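Side-chain contacts in argininosuccinate lyase (Chelativorans sp., PDB 6RXA), which acts as a C-N lyase (EDDS lyase) of the aspartase/fumarase superfamily and probably also splits argininosuccinate into fumarate and L-arginine: residues R125-L128 with L129-I132; N182-R185 with Y186-L189. The protein carries 2 engineered substitutions. One frame throughout, in Å; residues are numbered along the deposited sequence.

Contact 1 of 2, residues R125-L128 with L129-I132; sequences RDQL and LRTI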
loop_
_atom_site.group_PDB
_atom_site.type_symbol
_atom_site.label_atom_id
_atom_site.label_comp_id
_atom_site.label_asym_id
_atom_site.label_seq_id
_atom_site.Cartn_x
_atom_site.Cartn_y
_atom_site.Cartn_z
ATOM N N ARG A 125 -5.014 -16.497 -17.059
ATOM C CA ARG A 125 -4.088 -17.317 -17.837
ATOM C C ARG A 125 -3.881 -16.724 -19.227
ATOM O O ARG A 125 -2.741 -16.556 -19.675
ATOM C CB ARG A 125 -4.649 -18.741 -17.915
ATOM C CG ARG A 125 -3.844 -19.722 -18.725
ATOM C CD ARG A 125 -4.482 -21.115 -18.684
ATOM N NE ARG A 125 -5.736 -21.154 -19.430
ATOM C CZ ARG A 125 -6.544 -22.208 -19.484
ATOM N NH1 ARG A 125 -6.256 -23.316 -18.807
ATOM N NH2 ARG A 125 -7.637 -22.153 -20.220
ATOM N N ASP A 126 -4.971 -16.383 -19.920
ATOM C CA ASP A 126 -4.830 -15.754 -21.230
ATOM C C ASP A 126 -4.122 -14.409 -21.108
ATOM O O ASP A 126 -3.271 -14.071 -21.942
ATOM C CB ASP A 126 -6.195 -15.584 -21.896
ATOM C CG ASP A 126 -6.595 -16.792 -22.764
ATOM O OD1 ASP A 126 -5.791 -17.722 -22.982
ATOM O OD2 ASP A 126 -7.747 -16.812 -23.237
ATOM N N GLN A 127 -4.439 -13.635 -20.064
ATOM C CA GLN A 127 -3.803 -12.331 -19.898
ATOM C C GLN A 127 -2.330 -12.470 -19.534
ATOM O O GLN A 127 -1.520 -11.601 -19.875
ATOM C CB GLN A 127 -4.545 -11.515 -18.850
ATOM C CG GLN A 127 -5.939 -11.096 -19.304
ATOM C CD GLN A 127 -5.931 -10.244 -20.554
ATOM O OE1 GLN A 127 -5.348 -9.165 -20.582
ATOM N NE2 GLN A 127 -6.586 -10.727 -21.603
ATOM N N LEU A 128 -1.971 -13.554 -18.849
ATOM C CA LEU A 128 -0.568 -13.816 -18.551
ATOM C C LEU A 128 0.208 -14.160 -19.816
ATOM O O LEU A 128 1.332 -13.678 -20.003
ATOM C CB LEU A 128 -0.470 -14.903 -17.485
ATOM C CG LEU A 128 0.874 -15.198 -16.839
ATOM C CD1 LEU A 128 1.467 -13.912 -16.319
ATOM C CD2 LEU A 128 0.642 -16.188 -15.710
ATOM N N LEU A 129 -0.367 -14.961 -20.722
ATOM C CA LEU A 129 0.302 -15.198 -21.999
ATOM C C LEU A 129 0.411 -13.909 -22.817
ATOM O O LEU A 129 1.444 -13.641 -23.438
ATOM C CB LEU A 129 -0.411 -16.289 -22.794
ATOM C CG LEU A 129 -0.386 -17.660 -22.123
ATOM C CD1 LEU A 129 -1.079 -18.696 -22.989
ATOM C CD2 LEU A 129 1.031 -18.114 -21.812
ATOM N N ARG A 130 -0.647 -13.095 -22.824
ATOM C CA ARG A 130 -0.589 -11.778 -23.459
ATOM C C ARG A 130 0.544 -10.937 -22.879
ATOM O O ARG A 130 1.294 -10.277 -23.621
ATOM C CB ARG A 130 -1.938 -11.095 -23.243
ATOM C CG ARG A 130 -2.072 -9.724 -23.857
ATOM C CD ARG A 130 -3.348 -9.049 -23.370
ATOM N NE ARG A 130 -3.552 -7.744 -23.999
ATOM C CZ ARG A 130 -4.233 -6.746 -23.442
ATOM N NH1 ARG A 130 -4.778 -6.895 -22.230
ATOM N NH2 ARG A 130 -4.350 -5.592 -24.089
ATOM N N THR A 131 0.691 -10.958 -21.555
ATOM C CA THR A 131 1.725 -10.175 -20.888
ATOM C C THR A 131 3.113 -10.707 -21.207
ATOM O O THR A 131 4.025 -9.924 -21.509
ATOM C CB THR A 131 1.464 -10.203 -19.377
ATOM O OG1 THR A 131 0.225 -9.547 -19.079
ATOM C CG2 THR A 131 2.569 -9.508 -18.611
ATOM N N ILE A 132 3.298 -12.032 -21.154
ATOM C CA ILE A 132 4.584 -12.626 -21.510
ATOM C C ILE A 132 4.964 -12.268 -22.939
ATOM O O ILE A 132 6.117 -11.938 -23.219
ATOM C CB ILE A 132 4.557 -14.147 -21.254
ATOM C CG1 ILE A 132 4.530 -14.383 -19.739
ATOM C CG2 ILE A 132 5.755 -14.838 -21.886
ATOM C CD1 ILE A 132 4.211 -15.809 -19.319
#
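L128 meets I132 one helical turn on: CG of L128 comes within 4.2 Å of CD1 of I132, and O of L128 accepts the backbone N of I132 at 2.8 Å. With CG anti to the backbone N (chi1 -170°), the branched end of L128 stands off the helix as an apolar knob, which suits a buried residue.

Q127 and R130 lie side by side, their side chains running the same way. The Q127 chain bends about its CB-CG bond (chi2 -60°), which carries its amide alongside the extended arginine, and OE1 of Q127 accepts a hydrogen bond from NH1 of R130 at 2.9 Å. The donor lies in the amide plane on a lone pair, although amide and guanidinium are turned 65° apart. Glutamine suits the place because NH1 is also salt-bridged to D333, and a neutral amide adds an acceptor without a second negative charge. The backbone O of Q127 is gripped twice, by N and OG1 of T131, from opposite faces of its carbonyl plane.

L129 turns back on R125: its CG rests 3.6 Å from the same O of R125 that its N bonds at 3.0 Å.

Three helices pack round this part of helix 112-147: L128 lies on Y186 and I193 of helix 168-193, Q127 and T131 on helix 329-348, and L129 on L479 of helix 451-500.

Contact 2 of 2, residues N182-R185 with Y186-L189; sequences NLDR and YREL. With NA (sodium ion), chain F.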
loop_
_atom_site.group_PDB
_atom_site.type_symbol
_atom_site.label_atom_id
_atom_site.label_comp_id
_atom_site.label_asym_id
_atom_site.label_seq_id
_atom_site.Cartn_x
_atom_site.Cartn_y
_atom_site.Cartn_z
ATOM N N ASN A 182 12.087 -11.132 -14.711
ATOM C CA ASN A 182 10.640 -10.936 -14.693
ATOM C C ASN A 182 9.914 -11.990 -15.524
ATOM O O ASN A 182 8.828 -12.442 -15.144
ATOM C CB ASN A 182 10.293 -9.511 -15.126
ATOM C CG ASN A 182 10.489 -8.514 -13.993
ATOM O OD1 ASN A 182 10.061 -8.761 -12.866
ATOM N ND2 ASN A 182 11.164 -7.407 -14.276
ATOM N N LEU A 183 10.511 -12.425 -16.638
ATOM C CA LEU A 183 9.903 -13.510 -17.408
ATOM C C LEU A 183 9.882 -14.803 -16.595
ATOM O O LEU A 183 8.896 -15.541 -16.626
ATOM C CB LEU A 183 10.629 -13.682 -18.740
ATOM C CG LEU A 183 10.270 -12.608 -19.775
ATOM C CD1 LEU A 183 11.283 -12.576 -20.890
ATOM C CD2 LEU A 183 8.859 -12.807 -20.352
ATOM N N ASP A 184 10.950 -15.086 -15.847
ATOM C CA ASP A 184 10.916 -16.217 -14.928
ATOM C C ASP A 184 9.786 -16.057 -13.909
ATOM O O ASP A 184 9.045 -17.010 -13.638
ATOM C CB ASP A 184 12.251 -16.376 -14.207
ATOM C CG ASP A 184 13.334 -17.005 -15.067
ATOM O OD1 ASP A 184 13.027 -17.776 -16.007
ATOM O OD2 ASP A 184 14.523 -16.741 -14.764
ATOM N N ARG A 185 9.638 -14.862 -13.318
ATOM C CA ARG A 185 8.573 -14.677 -12.331
ATOM C C ARG A 185 7.209 -14.990 -12.939
ATOM O O ARG A 185 6.360 -15.635 -12.311
ATOM C CB ARG A 185 8.550 -13.243 -11.797
ATOM C CG ARG A 185 9.669 -12.858 -10.858
ATOM C CD ARG A 185 9.486 -11.388 -10.306
ATOM N NE ARG A 185 10.603 -11.198 -9.412
ATOM C CZ ARG A 185 11.758 -10.645 -9.744
ATOM N NH1 ARG A 185 11.933 -10.044 -10.923
ATOM N NH2 ARG A 185 12.733 -10.659 -8.862
ATOM N N TYR A 186 6.972 -14.513 -14.164
ATOM C CA TYR A 186 5.687 -14.733 -14.810
ATOM C C TYR A 186 5.469 -16.198 -15.189
ATOM O O TYR A 186 4.358 -16.709 -15.040
ATOM C CB TYR A 186 5.575 -13.855 -16.052
ATOM C CG TYR A 186 5.123 -12.433 -15.833
ATOM C CD1 TYR A 186 3.906 -12.147 -15.212
ATOM C CD2 TYR A 186 5.887 -11.368 -16.292
ATOM C CE1 TYR A 186 3.478 -10.843 -15.046
ATOM C CE2 TYR A 186 5.458 -10.058 -16.132
ATOM C CZ TYR A 186 4.265 -9.804 -15.507
ATOM O OH TYR A 186 3.857 -8.497 -15.359
ATOM N N ARG A 187 6.493 -16.893 -15.696
ATOM C CA ARG A 187 6.322 -18.313 -16.017
ATOM C C ARG A 187 6.111 -19.153 -14.759
ATOM O O ARG A 187 5.335 -20.120 -14.765
ATOM C CB ARG A 187 7.525 -18.829 -16.797
ATOM C CG ARG A 187 7.629 -18.297 -18.223
ATOM C CD ARG A 187 8.797 -18.926 -18.992
ATOM N NE ARG A 187 10.094 -18.489 -18.487
ATOM C CZ ARG A 187 10.904 -17.635 -19.111
ATOM N NH1 ARG A 187 10.589 -17.114 -20.297
ATOM N NH2 ARG A 187 12.054 -17.314 -18.547
ATOM N N GLU A 188 6.810 -18.810 -13.675
ATOM C CA GLU A 188 6.579 -19.480 -12.398
ATOM C C GLU A 188 5.144 -19.291 -11.939
ATOM O O GLU A 188 4.499 -20.241 -11.471
ATOM C CB GLU A 188 7.550 -18.923 -11.355
ATOM C CG GLU A 188 9.008 -19.295 -11.613
ATOM C CD GLU A 188 9.996 -18.393 -10.894
ATOM O OE1 GLU A 188 9.569 -17.584 -10.052
ATOM O OE2 GLU A 188 11.204 -18.493 -11.200
ATOM N N LEU A 189 4.632 -18.064 -12.057
ATOM C CA LEU A 189 3.245 -17.780 -11.725
ATOM C C LEU A 189 2.294 -18.573 -12.618
ATOM O O LEU A 189 1.277 -19.097 -12.147
ATOM C CB LEU A 189 3.009 -16.283 -11.885
ATOM C CG LEU A 189 1.550 -15.841 -11.888
ATOM C CD1 LEU A 189 0.873 -16.080 -10.550
ATOM C CD2 LEU A 189 1.457 -14.368 -12.255
HETATM NA NA NA F . 8.127 -17.172 -8.349
HETATM O O HOH W 1 10.771 -19.966 -16.038
HETATM O O HOH W 2 6.564 -15.764 -9.466
HETATM O O HOH W 3 8.651 -16.383 -6.163
#
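N182 uses its backbone O to accept N of Y186 at 2.9 Å, and the same oxygen lies 3.3 Å from CD2 of the Y186 ring. L183 follows with the next helical bond, to N of R187; its O also lies over one face of the R187 guanidinium, which the bend at chi3 (-69°) folds back toward the preceding turn. D184 forms a salt bridge there, OD1 to R187 NH2 at 2.8 Å, edge-on to the guanidinium but from above the carboxylate plane, the two planes 71° apart. A water joins D184 OD1 to R187 NE, and NH1 is salt-bridged to D468. A leucine in place of R187 would probably leave both aspartates without this shared positive partner and the water without its NE donor. R185 sends NH1 to OD1 of N182 at 3.0 Å, above the amide plane, and its NE forms a salt bridge with E240 of the second subunit. Its backbone O accepts a hydrogen bond from a water that also binds the sodium ion. E188 coordinates this ion through OE1, while its OE2 forms a salt bridge with R192 of the second subunit. With E188 of the second subunit also binding it, this is an intersubunit metal site, set in the helical bundle characteristic of the aspartase/fumarase superfamily.

In the fold
Both contacts are buried stretches of neighbouring bundle helices, their centres about 11 Å apart, and they meet directly: CD1 of L128 lies 3.2 Å from CD1 of Y186, and CG2 of T131 packs 3.5 Å from CZ of the same ring. Helix 451-500 also borders both. They differ in what lies on their other sides. Contact 1 is touched by no other protein chain, and the polar partners of its side chains lie in its own subunit, among them D333 and Y42. Contact 2 faces the second subunit, and its chemistry is accordingly more ionic, with salt bridges across the interface and a sodium ion between two glutamates.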